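Local coordinates for protein Cj0977 (Campylobacter jejuni, PDB 3BNV) that is a sigma28-regulated, nonflagellar virulence protein with a hot-dog fold, whose molecular function is unknown, at residues 43-57 with 69-82. Sequence-based numbering, arbitrary orientation.
Sequences DKNYAKSILITTSEM and FIFAAANYVAQASI
Phe-69 turns one ring face to Met-57, here selenomethionine, whose CB sits 3.4 Å from the ring centroid in a CH-pi contact. Met-57 then bends at chi3 (-39°), which brings CE back to 3.5 Å from Phe-69 CB, while SE makes an oblique Met-aromatic contact. Leu-51 CD2 lies over the helix turn from Phe-69 to Ala-73, 4.0 Å from Ala-73 CB. Val-77 and Ala-47 form the other apolar centre: Val-77 CG2, anti to the backbone N, reaches Ala-47 CB at 3.6 Å, and the same methyl of Ala-47 lies 3.8 Å from Ala-80 CB. Ser-81 packs CB 3.9 Å from Tyr-46 N, its OG bonding back to Ala-78 O. Ser-49 OG donates a hydrogen bond to a water, which in turn donates to Ala-73 O. A second water joins Asn-45 N to Ser-81 O, whereas Asn-45 OD1 is held by Arg-121. Strand 46-52 and helical segment 69-82 run roughly antiparallel, at 147°, with axes 6.2 Å apart; this is the central helix of the hot-dog fold lying against its curved sheet. Phe-69, Met-57 and Leu-51 fill one end; small apolar groups at the other are consistent with the close approach near Ala-47 and Ser-81, and two waters bridge the segments.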
# COMPACT_ATOMS: atom_id res chain seq x y z
N ASP A 43 -1.82 -18.41 -12.86
CA ASP A 43 -2.00 -18.93 -14.20
C ASP A 43 -1.60 -17.79 -15.12
O ASP A 43 -1.31 -16.67 -14.67
CB ASP A 43 -3.48 -19.29 -14.42
CG ASP A 43 -3.70 -20.48 -15.38
OD1 ASP A 43 -4.84 -21.00 -15.40
OD2 ASP A 43 -2.76 -20.91 -16.11
N LYS A 44 -1.60 -18.06 -16.41
CA LYS A 44 -1.36 -17.01 -17.39
C LYS A 44 -2.30 -15.82 -17.14
O LYS A 44 -3.53 -15.98 -17.19
CB LYS A 44 -1.59 -17.56 -18.79
CG LYS A 44 -1.36 -16.56 -19.88
CD LYS A 44 0.07 -16.12 -19.89
CE LYS A 44 0.54 -15.80 -21.30
NZ LYS A 44 0.14 -14.43 -21.71
N ASN A 45 -1.73 -14.64 -16.88
CA ASN A 45 -2.55 -13.42 -16.78
C ASN A 45 -3.50 -13.43 -15.61
O ASN A 45 -4.50 -12.70 -15.60
CB ASN A 45 -3.36 -13.18 -18.06
CG ASN A 45 -2.52 -12.51 -19.16
OD1 ASN A 45 -1.54 -11.82 -18.88
ND2 ASN A 45 -2.91 -12.73 -20.41
N TYR A 46 -3.22 -14.26 -14.61
CA TYR A 46 -4.18 -14.48 -13.55
C TYR A 46 -3.51 -14.83 -12.22
O TYR A 46 -2.52 -15.57 -12.19
CB TYR A 46 -5.16 -15.59 -13.95
CG TYR A 46 -6.06 -15.99 -12.81
CD1 TYR A 46 -5.75 -17.09 -12.00
CD2 TYR A 46 -7.20 -15.26 -12.53
CE1 TYR A 46 -6.58 -17.44 -10.96
CE2 TYR A 46 -8.02 -15.60 -11.48
CZ TYR A 46 -7.71 -16.69 -10.70
OH TYR A 46 -8.56 -17.00 -9.65
N ALA A 47 -4.06 -14.32 -11.13
CA ALA A 47 -3.62 -14.71 -9.79
C ALA A 47 -4.69 -14.50 -8.73
O ALA A 47 -5.54 -13.60 -8.84
CB ALA A 47 -2.36 -13.97 -9.41
N LYS A 48 -4.66 -15.33 -7.70
CA LYS A 48 -5.62 -15.24 -6.60
C LYS A 48 -4.85 -15.19 -5.28
O LYS A 48 -3.89 -15.93 -5.09
CB LYS A 48 -6.53 -16.46 -6.61
CG LYS A 48 -7.92 -16.22 -6.04
CD LYS A 48 -8.77 -17.51 -6.02
CE LYS A 48 -10.25 -17.24 -5.67
NZ LYS A 48 -11.24 -18.27 -6.22
N SER A 49 -5.24 -14.30 -4.37
CA SER A 49 -4.51 -14.22 -3.10
C SER A 49 -5.43 -14.04 -1.91
O SER A 49 -6.61 -13.77 -2.06
CB SER A 49 -3.44 -13.14 -3.13
OG SER A 49 -3.98 -11.86 -2.93
N ILE A 50 -4.89 -14.22 -0.72
CA ILE A 50 -5.69 -13.93 0.45
C ILE A 50 -4.88 -13.16 1.46
O ILE A 50 -3.69 -13.40 1.62
CB ILE A 50 -6.40 -15.18 1.07
CG1 ILE A 50 -5.48 -15.90 2.02
CG2 ILE A 50 -7.05 -16.10 0.03
CD1 ILE A 50 -5.72 -15.41 3.42
N LEU A 51 -5.52 -12.20 2.10
CA LEU A 51 -4.89 -11.41 3.14
C LEU A 51 -5.64 -11.65 4.43
O LEU A 51 -6.83 -11.33 4.52
CB LEU A 51 -4.94 -9.93 2.81
CG LEU A 51 -4.31 -8.93 3.78
CD1 LEU A 51 -2.82 -9.01 3.67
CD2 LEU A 51 -4.76 -7.49 3.51
N ILE A 52 -4.99 -12.26 5.41
CA ILE A 52 -5.61 -12.33 6.72
C ILE A 52 -5.13 -11.13 7.53
O ILE A 52 -3.93 -10.91 7.72
CB ILE A 52 -5.46 -13.71 7.44
CG1 ILE A 52 -4.16 -13.80 8.20
CG2 ILE A 52 -5.54 -14.82 6.44
CD1 ILE A 52 -3.43 -15.18 7.99
N THR A 53 -6.09 -10.33 7.98
CA THR A 53 -5.75 -9.10 8.68
C THR A 53 -5.17 -9.42 10.06
O THR A 53 -5.61 -10.36 10.71
CB THR A 53 -6.96 -8.18 8.83
OG1 THR A 53 -7.95 -8.80 9.66
CG2 THR A 53 -7.55 -7.90 7.48
N THR A 54 -4.16 -8.67 10.48
CA THR A 54 -3.54 -8.93 11.79
C THR A 54 -3.40 -7.63 12.57
O THR A 54 -3.59 -6.53 12.03
CB THR A 54 -2.13 -9.62 11.71
OG1 THR A 54 -1.13 -8.65 11.37
CG2 THR A 54 -2.11 -10.76 10.70
N SER A 55 -3.07 -7.76 13.85
CA SER A 55 -2.98 -6.58 14.69
C SER A 55 -1.84 -5.68 14.28
O SER A 55 -1.75 -4.56 14.75
CB SER A 55 -2.80 -6.99 16.12
OG SER A 55 -1.60 -7.72 16.24
N GLU A 56 -0.97 -6.16 13.39
CA GLU A 56 0.13 -5.33 12.89
C GLU A 56 -0.29 -4.31 11.85
O GLU A 56 0.48 -3.43 11.51
CB GLU A 56 1.26 -6.21 12.34
CG GLU A 56 2.05 -6.89 13.50
CD GLU A 56 3.28 -7.65 13.02
OE1 GLU A 56 3.30 -8.04 11.82
OE2 GLU A 56 4.21 -7.86 13.85
N MSE A 57 -1.52 -4.43 11.35
CA MSE A 57 -2.01 -3.51 10.33
C MSE A 57 -3.10 -2.55 10.80
O MSE A 57 -3.67 -1.82 10.00
CB MSE A 57 -2.42 -4.28 9.06
CG MSE A 57 -2.32 -5.78 9.18
SE MSE A 57 -2.89 -6.78 7.60
CE MSE A 57 -4.41 -5.68 7.13
N PHE A 69 -2.73 -1.56 3.54
CA PHE A 69 -2.47 -3.00 3.53
C PHE A 69 -3.33 -3.68 2.50
O PHE A 69 -2.93 -4.68 1.90
CB PHE A 69 -2.63 -3.62 4.91
CG PHE A 69 -1.62 -3.13 5.85
CD1 PHE A 69 -0.32 -3.58 5.77
CD2 PHE A 69 -1.92 -2.12 6.75
CE1 PHE A 69 0.65 -3.10 6.61
CE2 PHE A 69 -0.97 -1.63 7.58
CZ PHE A 69 0.33 -2.11 7.52
N ILE A 70 -4.51 -3.12 2.25
CA ILE A 70 -5.34 -3.69 1.21
C ILE A 70 -4.61 -3.43 -0.08
O ILE A 70 -4.52 -4.31 -0.94
CB ILE A 70 -6.68 -3.02 1.16
CG1 ILE A 70 -7.38 -3.12 2.50
CG2 ILE A 70 -7.54 -3.64 0.11
CD1 ILE A 70 -8.57 -2.10 2.56
N PHE A 71 -4.08 -2.21 -0.23
CA PHE A 71 -3.34 -1.88 -1.44
C PHE A 71 -2.14 -2.80 -1.56
O PHE A 71 -1.90 -3.38 -2.61
CB PHE A 71 -2.89 -0.42 -1.46
CG PHE A 71 -2.10 -0.05 -2.72
CD1 PHE A 71 -0.72 -0.12 -2.75
CD2 PHE A 71 -2.75 0.38 -3.87
CE1 PHE A 71 -0.01 0.24 -3.90
CE2 PHE A 71 -2.03 0.71 -5.01
CZ PHE A 71 -0.67 0.65 -5.02
N ALA A 72 -1.39 -2.98 -0.48
CA ALA A 72 -0.27 -3.88 -0.55
C ALA A 72 -0.69 -5.22 -1.11
O ALA A 72 -0.02 -5.75 -1.99
CB ALA A 72 0.37 -4.05 0.80
N ALA A 73 -1.77 -5.79 -0.61
CA ALA A 73 -2.19 -7.09 -1.09
C ALA A 73 -2.50 -7.01 -2.60
O ALA A 73 -2.08 -7.86 -3.38
CB ALA A 73 -3.37 -7.57 -0.29
N ALA A 74 -3.21 -5.96 -3.01
CA ALA A 74 -3.54 -5.80 -4.41
C ALA A 74 -2.28 -5.66 -5.28
O ALA A 74 -2.18 -6.20 -6.39
CB ALA A 74 -4.43 -4.61 -4.58
N ASN A 75 -1.32 -4.92 -4.75
CA ASN A 75 -0.05 -4.71 -5.40
C ASN A 75 0.65 -6.07 -5.61
O ASN A 75 1.20 -6.37 -6.68
CB ASN A 75 0.74 -3.74 -4.53
CG ASN A 75 2.07 -3.36 -5.11
OD1 ASN A 75 2.57 -3.95 -6.08
ND2 ASN A 75 2.70 -2.37 -4.48
N TYR A 76 0.61 -6.91 -4.60
CA TYR A 76 1.26 -8.21 -4.68
C TYR A 76 0.55 -9.12 -5.70
O TYR A 76 1.18 -9.62 -6.63
CB TYR A 76 1.36 -8.78 -3.28
CG TYR A 76 2.09 -10.08 -3.11
CD1 TYR A 76 1.66 -11.00 -2.19
CD2 TYR A 76 3.23 -10.37 -3.82
CE1 TYR A 76 2.33 -12.19 -1.99
CE2 TYR A 76 3.90 -11.58 -3.64
CZ TYR A 76 3.45 -12.48 -2.73
OH TYR A 76 4.10 -13.68 -2.52
N VAL A 77 -0.74 -9.33 -5.56
CA VAL A 77 -1.45 -10.21 -6.50
C VAL A 77 -1.45 -9.67 -7.96
O VAL A 77 -1.42 -10.44 -8.91
CB VAL A 77 -2.86 -10.59 -6.01
CG1 VAL A 77 -3.85 -9.49 -6.28
CG2 VAL A 77 -3.33 -11.80 -6.70
N ALA A 78 -1.45 -8.35 -8.15
CA ALA A 78 -1.27 -7.82 -9.51
C ALA A 78 0.05 -8.29 -10.11
O ALA A 78 0.10 -8.76 -11.24
CB ALA A 78 -1.28 -6.30 -9.52
N GLN A 79 1.13 -8.14 -9.36
CA GLN A 79 2.41 -8.59 -9.89
C GLN A 79 2.42 -10.09 -10.07
O GLN A 79 2.99 -10.58 -11.02
CB GLN A 79 3.56 -8.16 -9.00
CG GLN A 79 3.75 -6.65 -8.93
CD GLN A 79 5.14 -6.30 -8.49
OE1 GLN A 79 6.09 -6.50 -9.22
NE2 GLN A 79 5.27 -5.78 -7.28
N ALA A 80 1.75 -10.84 -9.20
CA ALA A 80 1.74 -12.29 -9.38
C ALA A 80 1.02 -12.71 -10.66
O ALA A 80 1.32 -13.75 -11.23
CB ALA A 80 1.15 -12.95 -8.21
N SER A 81 0.07 -11.90 -11.11
CA SER A 81 -0.69 -12.20 -12.32
C SER A 81 0.16 -12.12 -13.58
O SER A 81 -0.19 -12.69 -14.59
CB SER A 81 -1.87 -11.25 -12.47
OG SER A 81 -1.42 -9.96 -12.83
N ILE A 82 1.26 -11.38 -13.51
CA ILE A 82 2.20 -11.27 -14.62
C ILE A 82 3.37 -12.21 -14.40
O ILE A 82 3.89 -12.80 -15.33
CB ILE A 82 2.77 -9.85 -14.68
CG1 ILE A 82 1.63 -8.86 -14.88
CG2 ILE A 82 3.86 -9.73 -15.78
CD1 ILE A 82 0.62 -9.38 -15.88
O HOH W 1 0.81 -13.74 -17.54
O HOH W 2 -1.83 -10.37 -1.98